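Side-chain contacts in teichoic acid biosynthesis protein F (Staphylococcus epidermidis, PDB 3L7I), which probably takes part in teichoic acid biosynthesis and contains the two facing Rossmann-like domains of the GT-B fold: residues V356-G361 with V404-A409; Y371-M376 with Y385-K390; D513-R518 with G631-P636; S625-Y630 with D692-R697. All coordinates share one frame; numbering follows the deposited sequence.

Overall arrangement
Contacts 1 and 2 are built on the first parallel sheet of the GT-B fold, and contacts 3 and 4 on the second Rossmann-like domain and its junction with the first. Contacts 1 and 2, with centres about 10 Å apart, meet where strand 384-389 of contact 2 lies between the two strands of contact 1: S388 OG bonds to E358 OE1 and W387 packs on F357. Centres of contacts 3 and 4 are also about 10 Å apart; Y695 packs on K634 and Y630 on R635. Contacts 1 and 2 lie about 23 to 32 Å from contacts 3 and 4, centre to centre, yet Y371 touches V514. A sulfate ion at contact 4 lies near the interdomain cleft, where GT-B enzymes generally place their active site.

Contact 1 of 4, residues V356-G361 with V404-A409; sequences VFESFG and VKRNSA
E358 OE1 is held by two partners: R406 NE donates to it across the contact at 3.0 Å, and S388 OG of the intervening strand is hydrogen-bonded to the same oxygen. The site lies at the C-terminal ends of parallel strands in the first Rossmann-like sheet, where strands 354-358 and 402-405 flank strand 384-389. A first torsion of -167° swings E358 CG away from the backbone N, and the chain, extended beyond, reaches toward R406 and crosses its side chain at about a right angle. The salt bridge is nearly straight, 169° at the hydrogen. OE1 lies in the guanidinium plane, whereas NE meets the syn side of OE1 from 34° out of the carboxylate plane. Together the arginine and the hydroxyl restrain the rotation of the carboxylate. Over one face of the same guanidinium stands G361 O, 3.2 Å above its plane; its angle to NE is too poor for a hydrogen bond. P428 and Y411 also touch the R406 side chain. R406 begins its reach from inside a type II turn, K405 to S408, which leads into helix 409-417 with S408 as N-cap. K405 O closes that turn by accepting from S408 N at 3.3 Å and S408 OG at 2.6 Å, both arriving from the same face of its carbonyl plane.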
# COMPACT_ATOMS: atom_id res chain seq x y z
N VAL A 356 5.45 -28.01 -24.90
CA VAL A 356 6.72 -27.25 -24.86
C VAL A 356 7.95 -28.13 -24.80
O VAL A 356 7.95 -29.13 -24.09
CB VAL A 356 6.84 -26.29 -23.65
CG1 VAL A 356 7.16 -24.88 -24.09
CG2 VAL A 356 5.63 -26.35 -22.74
N PHE A 357 9.00 -27.71 -25.49
CA PHE A 357 10.29 -28.40 -25.47
C PHE A 357 11.39 -27.44 -25.06
O PHE A 357 11.35 -26.26 -25.41
CB PHE A 357 10.63 -28.95 -26.85
CG PHE A 357 9.70 -30.01 -27.31
CD1 PHE A 357 10.10 -31.32 -27.41
CD2 PHE A 357 8.39 -29.69 -27.61
CE1 PHE A 357 9.22 -32.30 -27.82
CE2 PHE A 357 7.50 -30.67 -28.02
CZ PHE A 357 7.92 -31.98 -28.13
N GLU A 358 12.37 -27.94 -24.32
CA GLU A 358 13.52 -27.14 -24.00
C GLU A 358 14.64 -28.08 -23.68
O GLU A 358 14.47 -29.00 -22.90
CB GLU A 358 13.21 -26.26 -22.81
CG GLU A 358 14.18 -25.15 -22.52
CD GLU A 358 13.88 -24.50 -21.16
OE1 GLU A 358 13.85 -23.23 -21.05
OE2 GLU A 358 13.64 -25.27 -20.19
N SER A 359 15.78 -27.90 -24.32
CA SER A 359 16.94 -28.66 -23.90
C SER A 359 18.01 -27.77 -23.32
O SER A 359 18.19 -26.62 -23.73
CB SER A 359 17.51 -29.53 -25.00
OG SER A 359 17.91 -28.76 -26.10
N PHE A 360 18.69 -28.32 -22.32
CA PHE A 360 19.67 -27.59 -21.51
C PHE A 360 19.29 -26.16 -21.11
O PHE A 360 20.07 -25.23 -21.27
CB PHE A 360 21.01 -27.69 -22.19
CG PHE A 360 21.43 -29.10 -22.41
CD1 PHE A 360 21.66 -29.94 -21.33
CD2 PHE A 360 21.54 -29.61 -23.71
CE1 PHE A 360 22.04 -31.24 -21.51
CE2 PHE A 360 21.93 -30.94 -23.92
CZ PHE A 360 22.18 -31.76 -22.82
N GLY A 361 18.09 -26.01 -20.58
CA GLY A 361 17.64 -24.73 -20.11
C GLY A 361 17.64 -23.71 -21.24
O GLY A 361 17.87 -22.52 -21.01
N VAL A 404 9.73 -19.38 -28.42
CA VAL A 404 9.63 -18.29 -27.43
C VAL A 404 10.95 -17.97 -26.71
O VAL A 404 11.83 -18.82 -26.59
CB VAL A 404 8.63 -18.63 -26.35
CG1 VAL A 404 7.29 -18.93 -26.95
CG2 VAL A 404 9.13 -19.82 -25.56
N LYS A 405 11.05 -16.75 -26.20
CA LYS A 405 12.22 -16.33 -25.42
C LYS A 405 11.99 -16.49 -23.89
O LYS A 405 10.90 -16.23 -23.36
CB LYS A 405 12.57 -14.88 -25.77
CG LYS A 405 13.78 -14.33 -25.05
CD LYS A 405 14.28 -13.05 -25.67
CE LYS A 405 15.60 -12.62 -25.03
NZ LYS A 405 15.95 -11.20 -25.36
N ARG A 406 13.02 -16.93 -23.18
CA ARG A 406 12.84 -17.14 -21.76
C ARG A 406 12.45 -15.85 -21.05
O ARG A 406 12.99 -14.79 -21.34
CB ARG A 406 14.12 -17.68 -21.15
CG ARG A 406 14.08 -19.15 -20.93
CD ARG A 406 15.38 -19.59 -20.36
NE ARG A 406 15.25 -20.91 -19.74
CZ ARG A 406 15.63 -21.18 -18.50
NH1 ARG A 406 15.48 -22.42 -18.02
NH2 ARG A 406 16.19 -20.23 -17.75
N ASN A 407 11.50 -15.95 -20.13
CA ASN A 407 11.10 -14.81 -19.33
C ASN A 407 10.31 -13.74 -20.04
O ASN A 407 10.24 -12.60 -19.58
CB ASN A 407 12.30 -14.17 -18.68
CG ASN A 407 12.56 -14.74 -17.34
OD1 ASN A 407 12.17 -14.15 -16.31
ND2 ASN A 407 13.16 -15.95 -17.31
N SER A 408 9.72 -14.11 -21.17
CA SER A 408 8.90 -13.21 -21.94
C SER A 408 7.45 -13.61 -21.77
O SER A 408 7.14 -14.69 -21.26
CB SER A 408 9.31 -13.22 -23.41
OG SER A 408 9.08 -14.49 -23.97
N ALA A 409 6.54 -12.72 -22.16
CA ALA A 409 5.13 -13.01 -21.96
C ALA A 409 4.80 -14.36 -22.61
O ALA A 409 4.09 -15.19 -22.03
CB ALA A 409 4.30 -11.91 -22.53

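Contact 2 of 4, residues Y371-M376 with Y385-K390; sequences YIYEYM and YIWSFK
Y373 offers a face to W387 and an edge to Y385, making the middle member of a buried aromatic cluster. Its first torsion, 169°, places CG beside the carbonyl carbon and carries the ring from the helix toward the strand. The indole of W387 comes edge first: NE1 stands 3.5 Å above the Y373 ring plane, displaced from the centre toward CG, in a T-shaped pair with planes at 79°. Further along the indole, CZ2 approaches Y373 CB at 4.1 Å. The pairing with Y385 is an offset edge-to-face one, Y373 presenting its edge to the Y385 face, with Y373 CE1 3.7 Å from Y385 CB. Y385 turns the other way at its first torsion, CG beside the backbone N, and brings its hydroxyl end to M376. There M376 crosses it at about a right angle; its bend at chi3 folds CE back to 3.5 Å from Y385 OH, while CB approaches the same oxygen at 3.3 Å. Both buried phenols have polar partners elsewhere: Y373 OH bonds to P398 O and A401 N, Y385 OH to Y380 O. The contact packs helix 367-379 of a beta-alpha-beta unit on its following strand, segments 371-376 and 385-389 running nearly antiparallel at 159°; strand 354-358 lies next to 384-389 in the sheet, and C-terminal helix 706-721 packs against I372 and M376.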
# COMPACT_ATOMS: atom_id res chain seq x y z
N TYR A 371 14.86 -35.05 -30.53
CA TYR A 371 14.39 -36.27 -31.18
C TYR A 371 12.94 -36.62 -30.85
O TYR A 371 12.21 -37.14 -31.71
CB TYR A 371 15.33 -37.44 -30.90
CG TYR A 371 16.66 -37.25 -31.58
CD1 TYR A 371 17.66 -36.49 -31.00
CD2 TYR A 371 16.91 -37.82 -32.83
CE1 TYR A 371 18.87 -36.30 -31.63
CE2 TYR A 371 18.12 -37.63 -33.47
CZ TYR A 371 19.09 -36.87 -32.86
OH TYR A 371 20.30 -36.68 -33.49
N ILE A 372 12.50 -36.35 -29.63
CA ILE A 372 11.11 -36.55 -29.28
C ILE A 372 10.29 -35.69 -30.23
O ILE A 372 9.31 -36.15 -30.82
CB ILE A 372 10.81 -36.23 -27.78
CG1 ILE A 372 11.51 -37.25 -26.87
CG2 ILE A 372 9.31 -36.21 -27.50
CD1 ILE A 372 11.42 -36.92 -25.37
N TYR A 373 10.75 -34.45 -30.42
CA TYR A 373 10.08 -33.48 -31.30
C TYR A 373 10.08 -33.89 -32.77
O TYR A 373 9.04 -33.84 -33.43
CB TYR A 373 10.68 -32.09 -31.15
CG TYR A 373 10.22 -31.10 -32.20
CD1 TYR A 373 8.91 -30.63 -32.21
CD2 TYR A 373 11.09 -30.63 -33.17
CE1 TYR A 373 8.48 -29.72 -33.16
CE2 TYR A 373 10.68 -29.71 -34.13
CZ TYR A 373 9.37 -29.26 -34.11
OH TYR A 373 8.96 -28.35 -35.05
N GLU A 374 11.23 -34.29 -33.28
CA GLU A 374 11.28 -34.67 -34.69
C GLU A 374 10.39 -35.89 -34.99
O GLU A 374 9.84 -36.03 -36.09
CB GLU A 374 12.73 -34.86 -35.16
CG GLU A 374 13.55 -33.59 -34.97
CD GLU A 374 14.87 -33.58 -35.71
OE1 GLU A 374 15.31 -34.67 -36.15
OE2 GLU A 374 15.48 -32.48 -35.86
N TYR A 375 10.23 -36.77 -34.00
CA TYR A 375 9.39 -37.93 -34.19
C TYR A 375 7.95 -37.48 -34.23
O TYR A 375 7.18 -37.93 -35.06
CB TYR A 375 9.57 -38.95 -33.07
CG TYR A 375 8.50 -40.02 -33.09
CD1 TYR A 375 8.68 -41.21 -33.80
CD2 TYR A 375 7.29 -39.83 -32.43
CE1 TYR A 375 7.70 -42.19 -33.83
CE2 TYR A 375 6.31 -40.80 -32.44
CZ TYR A 375 6.52 -41.97 -33.15
OH TYR A 375 5.52 -42.91 -33.15
N MET A 376 7.58 -36.59 -33.32
CA MET A 376 6.20 -36.13 -33.28
C MET A 376 5.81 -35.29 -34.50
O MET A 376 4.68 -35.37 -34.97
CB MET A 376 5.90 -35.40 -31.98
CG MET A 376 5.85 -36.35 -30.81
SD MET A 376 5.26 -35.56 -29.33
CE MET A 376 3.49 -35.48 -29.61
N TYR A 385 3.28 -27.06 -31.40
CA TYR A 385 4.63 -27.24 -30.86
C TYR A 385 5.32 -25.91 -30.56
O TYR A 385 5.38 -25.00 -31.40
CB TYR A 385 5.46 -28.10 -31.78
CG TYR A 385 4.90 -29.50 -31.93
CD1 TYR A 385 5.21 -30.49 -31.01
CD2 TYR A 385 4.06 -29.82 -32.98
CE1 TYR A 385 4.70 -31.78 -31.14
CE2 TYR A 385 3.55 -31.10 -33.13
CZ TYR A 385 3.86 -32.07 -32.20
OH TYR A 385 3.34 -33.35 -32.35
N ILE A 386 5.85 -25.80 -29.33
CA ILE A 386 6.56 -24.61 -28.89
C ILE A 386 7.95 -24.97 -28.38
O ILE A 386 8.09 -25.91 -27.60
CB ILE A 386 5.77 -23.89 -27.80
CG1 ILE A 386 4.39 -23.51 -28.34
CG2 ILE A 386 6.48 -22.64 -27.36
CD1 ILE A 386 3.36 -23.14 -27.28
N TRP A 387 8.97 -24.25 -28.84
CA TRP A 387 10.33 -24.39 -28.27
C TRP A 387 10.77 -23.14 -27.48
O TRP A 387 10.55 -22.00 -27.90
CB TRP A 387 11.35 -24.71 -29.36
CG TRP A 387 11.51 -26.19 -29.61
CD1 TRP A 387 10.71 -27.01 -30.38
CD2 TRP A 387 12.54 -27.03 -29.08
NE1 TRP A 387 11.17 -28.30 -30.35
CE2 TRP A 387 12.29 -28.34 -29.56
CE3 TRP A 387 13.64 -26.81 -28.27
CZ2 TRP A 387 13.10 -29.42 -29.23
CZ3 TRP A 387 14.45 -27.88 -27.95
CH2 TRP A 387 14.18 -29.16 -28.43
N SER A 388 11.40 -23.35 -26.33
CA SER A 388 11.86 -22.24 -25.51
C SER A 388 13.37 -22.14 -25.59
O SER A 388 14.04 -23.15 -25.45
CB SER A 388 11.40 -22.47 -24.08
OG SER A 388 12.36 -22.02 -23.14
N PHE A 389 13.91 -20.94 -25.83
CA PHE A 389 15.37 -20.70 -25.96
C PHE A 389 15.78 -19.46 -25.18
O PHE A 389 14.93 -18.65 -24.82
CB PHE A 389 15.78 -20.49 -27.43
CG PHE A 389 15.41 -21.64 -28.32
CD1 PHE A 389 16.22 -22.76 -28.40
CD2 PHE A 389 14.26 -21.61 -29.07
CE1 PHE A 389 15.88 -23.82 -29.20
CE2 PHE A 389 13.92 -22.67 -29.87
CZ PHE A 389 14.75 -23.78 -29.93
N LYS A 390 17.07 -19.28 -24.91
CA LYS A 390 17.52 -18.03 -24.32
C LYS A 390 17.53 -16.99 -25.40
O LYS A 390 17.15 -15.85 -25.17
CB LYS A 390 18.93 -18.15 -23.74
CG LYS A 390 19.06 -19.20 -22.69
CD LYS A 390 20.36 -19.00 -21.93
CE LYS A 390 21.00 -20.35 -21.55
NZ LYS A 390 22.52 -20.26 -21.46

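Contact 3 of 4, residues D513-R518 with G631-P636; sequences DVLVNR and GILKRP
I632 meets two residues of helix 513-517 with two different branches. A chi1 of -62° sends CG1 off beside the backbone N and on to CD1, which touches L515 CD1 at 3.9 Å; CG2, on the carbonyl side, instead meets V516 CG2 at 3.7 Å. Both helix side chains cross I632 at about a right angle, so methyls meet rather than lie alongside. Next, L633 starts off to one side but brings its end back: CD2 lies 3.7 Å from L515 O, and CD1 is a looser 4.3 Å from L515 CD2. F613 of helix 609-614 touches both leucines. K634 turns elsewhere, to a cation-pi contact with Y695, and R635 bonds through NH1 to L614 O and S616 O, with L633 CD1 over one face of its guanidinium. P636 then leads into strand 637-640 of the second sheet. The contact thus seats the short helix that follows the last strand of the first sheet, 504-506, against the 3-10 segment that precedes strand 637-640. No hydrogen bond spans the two segments: their fit rests mainly on branched aliphatic groups, so nothing across it fixes direction as a hydrogen bond would.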
# COMPACT_ATOMS: atom_id res chain seq x y z
N ASP A 513 18.80 -42.84 -30.17
CA ASP A 513 18.10 -43.57 -31.23
C ASP A 513 18.99 -43.76 -32.46
O ASP A 513 19.22 -44.90 -32.91
CB ASP A 513 16.81 -42.84 -31.64
CG ASP A 513 15.61 -43.14 -30.70
OD1 ASP A 513 15.74 -44.00 -29.79
OD2 ASP A 513 14.54 -42.50 -30.89
N VAL A 514 19.51 -42.65 -33.00
CA VAL A 514 20.37 -42.68 -34.19
C VAL A 514 21.57 -43.65 -34.07
O VAL A 514 22.03 -44.18 -35.08
CB VAL A 514 20.91 -41.26 -34.55
CG1 VAL A 514 20.05 -40.57 -35.58
CG2 VAL A 514 21.05 -40.43 -33.31
N LEU A 515 22.09 -43.85 -32.86
CA LEU A 515 23.24 -44.73 -32.69
C LEU A 515 22.81 -46.17 -32.97
O LEU A 515 23.59 -47.01 -33.44
CB LEU A 515 23.84 -44.60 -31.29
CG LEU A 515 24.28 -43.18 -30.90
CD1 LEU A 515 24.84 -43.19 -29.50
CD2 LEU A 515 25.31 -42.60 -31.86
N VAL A 516 21.54 -46.44 -32.71
CA VAL A 516 21.00 -47.77 -32.96
C VAL A 516 20.48 -47.95 -34.40
O VAL A 516 20.78 -48.96 -35.05
CB VAL A 516 19.90 -48.09 -31.95
CG1 VAL A 516 19.06 -49.25 -32.44
CG2 VAL A 516 20.51 -48.38 -30.59
N ASN A 517 19.73 -46.96 -34.88
CA ASN A 517 19.07 -47.04 -36.19
C ASN A 517 19.88 -46.61 -37.43
O ASN A 517 19.43 -46.86 -38.55
CB ASN A 517 17.80 -46.20 -36.20
CG ASN A 517 16.91 -46.51 -35.05
OD1 ASN A 517 16.74 -47.67 -34.66
ND2 ASN A 517 16.30 -45.46 -34.48
N ARG A 518 21.03 -45.97 -37.25
CA ARG A 518 21.66 -45.25 -38.35
C ARG A 518 23.15 -45.50 -38.51
O ARG A 518 23.77 -44.93 -39.41
CB ARG A 518 21.48 -43.75 -38.16
CG ARG A 518 20.06 -43.24 -38.30
CD ARG A 518 19.81 -42.80 -39.72
NE ARG A 518 19.21 -41.47 -39.77
CZ ARG A 518 19.06 -40.77 -40.89
NH1 ARG A 518 19.48 -41.27 -42.05
NH2 ARG A 518 18.50 -39.57 -40.84
N GLY A 631 29.10 -46.17 -26.04
CA GLY A 631 29.14 -47.61 -25.83
C GLY A 631 28.09 -48.42 -26.58
O GLY A 631 28.24 -49.62 -26.78
N ILE A 632 27.02 -47.77 -27.01
CA ILE A 632 26.05 -48.47 -27.80
C ILE A 632 26.69 -48.98 -29.09
O ILE A 632 26.26 -49.99 -29.65
CB ILE A 632 24.88 -47.56 -28.16
CG1 ILE A 632 24.17 -47.08 -26.89
CG2 ILE A 632 23.93 -48.29 -29.10
CD1 ILE A 632 23.23 -45.89 -27.11
N LEU A 633 27.74 -48.29 -29.55
CA LEU A 633 28.37 -48.64 -30.82
C LEU A 633 29.35 -49.81 -30.74
O LEU A 633 29.78 -50.34 -31.78
CB LEU A 633 29.04 -47.41 -31.46
CG LEU A 633 28.11 -46.25 -31.84
CD1 LEU A 633 28.88 -44.91 -32.10
CD2 LEU A 633 27.22 -46.62 -33.01
N LYS A 634 29.68 -50.23 -29.51
CA LYS A 634 30.62 -51.33 -29.25
C LYS A 634 31.96 -51.09 -29.95
O LYS A 634 32.49 -51.95 -30.64
CB LYS A 634 30.05 -52.69 -29.66
CG LYS A 634 28.69 -53.00 -29.09
CD LYS A 634 28.26 -54.43 -29.35
CE LYS A 634 26.74 -54.55 -29.44
NZ LYS A 634 26.29 -55.98 -29.55
N ARG A 635 32.48 -49.88 -29.78
CA ARG A 635 33.74 -49.51 -30.39
C ARG A 635 34.74 -49.26 -29.27
O ARG A 635 34.35 -49.12 -28.12
CB ARG A 635 33.55 -48.28 -31.30
CG ARG A 635 33.35 -48.61 -32.77
CD ARG A 635 31.97 -48.33 -33.32
NE ARG A 635 31.89 -46.98 -33.87
CZ ARG A 635 31.05 -46.58 -34.83
NH1 ARG A 635 31.08 -45.31 -35.21
NH2 ARG A 635 30.18 -47.41 -35.41
N PRO A 636 36.03 -49.21 -29.60
CA PRO A 636 37.08 -48.99 -28.60
C PRO A 636 36.98 -47.62 -27.94
O PRO A 636 36.84 -46.63 -28.64
CB PRO A 636 38.37 -49.05 -29.42
CG PRO A 636 38.01 -49.76 -30.66
CD PRO A 636 36.60 -49.40 -30.95

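Contact 4 of 4, residues S625-Y630 with D692-R697; sequences SVMFDY and DAFYDR. With SO4 (sulfate ion), chain G.
F628 and F694 meet rim to rim at the dense part of the contact between helices 626-630 and 688-698 in the C-terminal Rossmann-like domain of the GT-B fold. Their planes are almost parallel, 3° apart, yet neither ring lies over the other: the centroids are 5.6 Å apart, and the nearest atoms are F628 CD1 and F694 CZ at 3.4 Å. The first torsion of F694, -172°, turns CG to the carbonyl side and brings the ring end over to F628. Next to CZ, F694 CE2 approaches M627 O at 3.5 Å; that carbonyl has its hydrogen bond from Q637 NE2. M627 adds a loose Met-aromatic contact, SD standing obliquely 5.4 Å from the F694 centroid, while its CG lies over the centre of the F628 ring, 4.3 Å above the plane. F698 meets both phenylalanine rings, and P663 also touches F694. The far side of helix 688-698 is different: A693, D696 and R697 are exposed, and R697 makes a long, weak ion pair with D661. Helix 626-630 also faces the first domain, M627 and F628 touching L448 and T446. Just before this helix, at S624 and S625, sits a sulfate ion, probably from the crystallisation liquor; it bonds to S624 OG and accepts from S625 N, whose distance to sulfate O4 is 2.6 Å with 160° at the hydrogen.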
# COMPACT_ATOMS: atom_id res chain seq x y z
N SER A 625 29.98 -38.99 -18.64
CA SER A 625 28.81 -39.78 -18.94
C SER A 625 28.68 -40.07 -20.45
O SER A 625 27.82 -40.86 -20.84
CB SER A 625 27.56 -39.04 -18.44
OG SER A 625 26.44 -39.31 -19.27
N VAL A 626 29.50 -39.43 -21.28
CA VAL A 626 29.47 -39.78 -22.70
C VAL A 626 29.92 -41.21 -22.98
O VAL A 626 29.49 -41.80 -23.96
CB VAL A 626 30.32 -38.85 -23.63
CG1 VAL A 626 29.69 -37.48 -23.73
CG2 VAL A 626 31.78 -38.79 -23.17
N MET A 627 30.79 -41.77 -22.16
CA MET A 627 31.22 -43.12 -22.45
C MET A 627 30.02 -44.08 -22.50
O MET A 627 30.03 -45.07 -23.23
CB MET A 627 32.25 -43.60 -21.43
CG MET A 627 31.79 -43.46 -20.01
SD MET A 627 32.90 -44.34 -18.92
CE MET A 627 32.08 -44.10 -17.34
N PHE A 628 28.97 -43.77 -21.74
CA PHE A 628 27.83 -44.65 -21.66
C PHE A 628 27.01 -44.55 -22.92
O PHE A 628 26.25 -45.45 -23.25
CB PHE A 628 26.95 -44.33 -20.45
CG PHE A 628 27.61 -44.53 -19.13
CD1 PHE A 628 28.04 -45.78 -18.73
CD2 PHE A 628 27.79 -43.48 -18.26
CE1 PHE A 628 28.63 -45.97 -17.52
CE2 PHE A 628 28.38 -43.67 -17.04
CZ PHE A 628 28.81 -44.91 -16.67
N ASP A 629 27.13 -43.43 -23.63
CA ASP A 629 26.39 -43.24 -24.86
C ASP A 629 27.12 -43.94 -25.98
O ASP A 629 26.56 -44.80 -26.68
CB ASP A 629 26.30 -41.75 -25.21
CG ASP A 629 25.47 -40.97 -24.22
OD1 ASP A 629 25.98 -39.95 -23.71
OD2 ASP A 629 24.31 -41.37 -23.96
N TYR A 630 28.39 -43.57 -26.14
CA TYR A 630 29.22 -44.06 -27.23
C TYR A 630 29.27 -45.59 -27.23
O TYR A 630 29.41 -46.21 -28.27
CB TYR A 630 30.61 -43.45 -27.12
CG TYR A 630 31.50 -43.83 -28.24
CD1 TYR A 630 31.29 -43.32 -29.51
CD2 TYR A 630 32.54 -44.71 -28.05
CE1 TYR A 630 32.12 -43.70 -30.58
CE2 TYR A 630 33.38 -45.09 -29.10
CZ TYR A 630 33.16 -44.57 -30.35
OH TYR A 630 33.98 -44.94 -31.38
N ASP A 692 31.95 -55.72 -24.56
CA ASP A 692 30.71 -56.47 -24.48
C ASP A 692 30.11 -56.39 -23.08
O ASP A 692 28.91 -56.19 -22.93
CB ASP A 692 30.93 -57.92 -24.93
CG ASP A 692 31.19 -58.05 -26.44
OD1 ASP A 692 30.85 -57.11 -27.19
OD2 ASP A 692 31.74 -59.10 -26.88
N ALA A 693 30.93 -56.53 -22.04
CA ALA A 693 30.43 -56.44 -20.67
C ALA A 693 29.78 -55.08 -20.44
O ALA A 693 28.71 -54.98 -19.84
CB ALA A 693 31.54 -56.68 -19.68
N PHE A 694 30.46 -54.03 -20.91
CA PHE A 694 30.01 -52.66 -20.75
C PHE A 694 28.72 -52.44 -21.54
O PHE A 694 27.81 -51.77 -21.07
CB PHE A 694 31.11 -51.71 -21.24
CG PHE A 694 30.86 -50.28 -20.95
CD1 PHE A 694 31.28 -49.72 -19.77
CD2 PHE A 694 30.21 -49.48 -21.87
CE1 PHE A 694 31.05 -48.38 -19.49
CE2 PHE A 694 29.98 -48.14 -21.61
CZ PHE A 694 30.40 -47.59 -20.42
N TYR A 695 28.65 -53.00 -22.75
CA TYR A 695 27.45 -52.86 -23.57
C TYR A 695 26.28 -53.60 -22.95
O TYR A 695 25.14 -53.22 -23.11
CB TYR A 695 27.69 -53.38 -24.99
CG TYR A 695 26.43 -53.44 -25.82
CD1 TYR A 695 26.06 -52.38 -26.63
CD2 TYR A 695 25.61 -54.56 -25.80
CE1 TYR A 695 24.91 -52.44 -27.40
CE2 TYR A 695 24.47 -54.62 -26.56
CZ TYR A 695 24.12 -53.57 -27.36
OH TYR A 695 22.98 -53.63 -28.12
N ASP A 696 26.58 -54.69 -22.25
CA ASP A 696 25.52 -55.46 -21.63
C ASP A 696 24.95 -54.64 -20.51
O ASP A 696 23.73 -54.56 -20.36
CB ASP A 696 26.07 -56.78 -21.06
CG ASP A 696 26.25 -57.85 -22.12
OD1 ASP A 696 25.81 -57.63 -23.28
OD2 ASP A 696 26.84 -58.91 -21.80
N ARG A 697 25.83 -54.02 -19.74
CA ARG A 697 25.45 -53.40 -18.48
C ARG A 697 24.75 -52.05 -18.64
O ARG A 697 23.83 -51.74 -17.89
CB ARG A 697 26.66 -53.27 -17.56
CG ARG A 697 26.30 -52.89 -16.15
CD ARG A 697 27.49 -52.78 -15.21
NE ARG A 697 27.05 -52.28 -13.90
CZ ARG A 697 27.85 -51.90 -12.91
NH1 ARG A 697 29.17 -51.95 -13.04
NH2 ARG A 697 27.32 -51.47 -11.77
S SO4 G . 29.70 -35.56 -17.09
O1 SO4 G . 30.32 -34.34 -17.62
O2 SO4 G . 30.57 -36.14 -16.07
O3 SO4 G . 28.40 -35.25 -16.50
O4 SO4 G . 29.51 -36.51 -18.19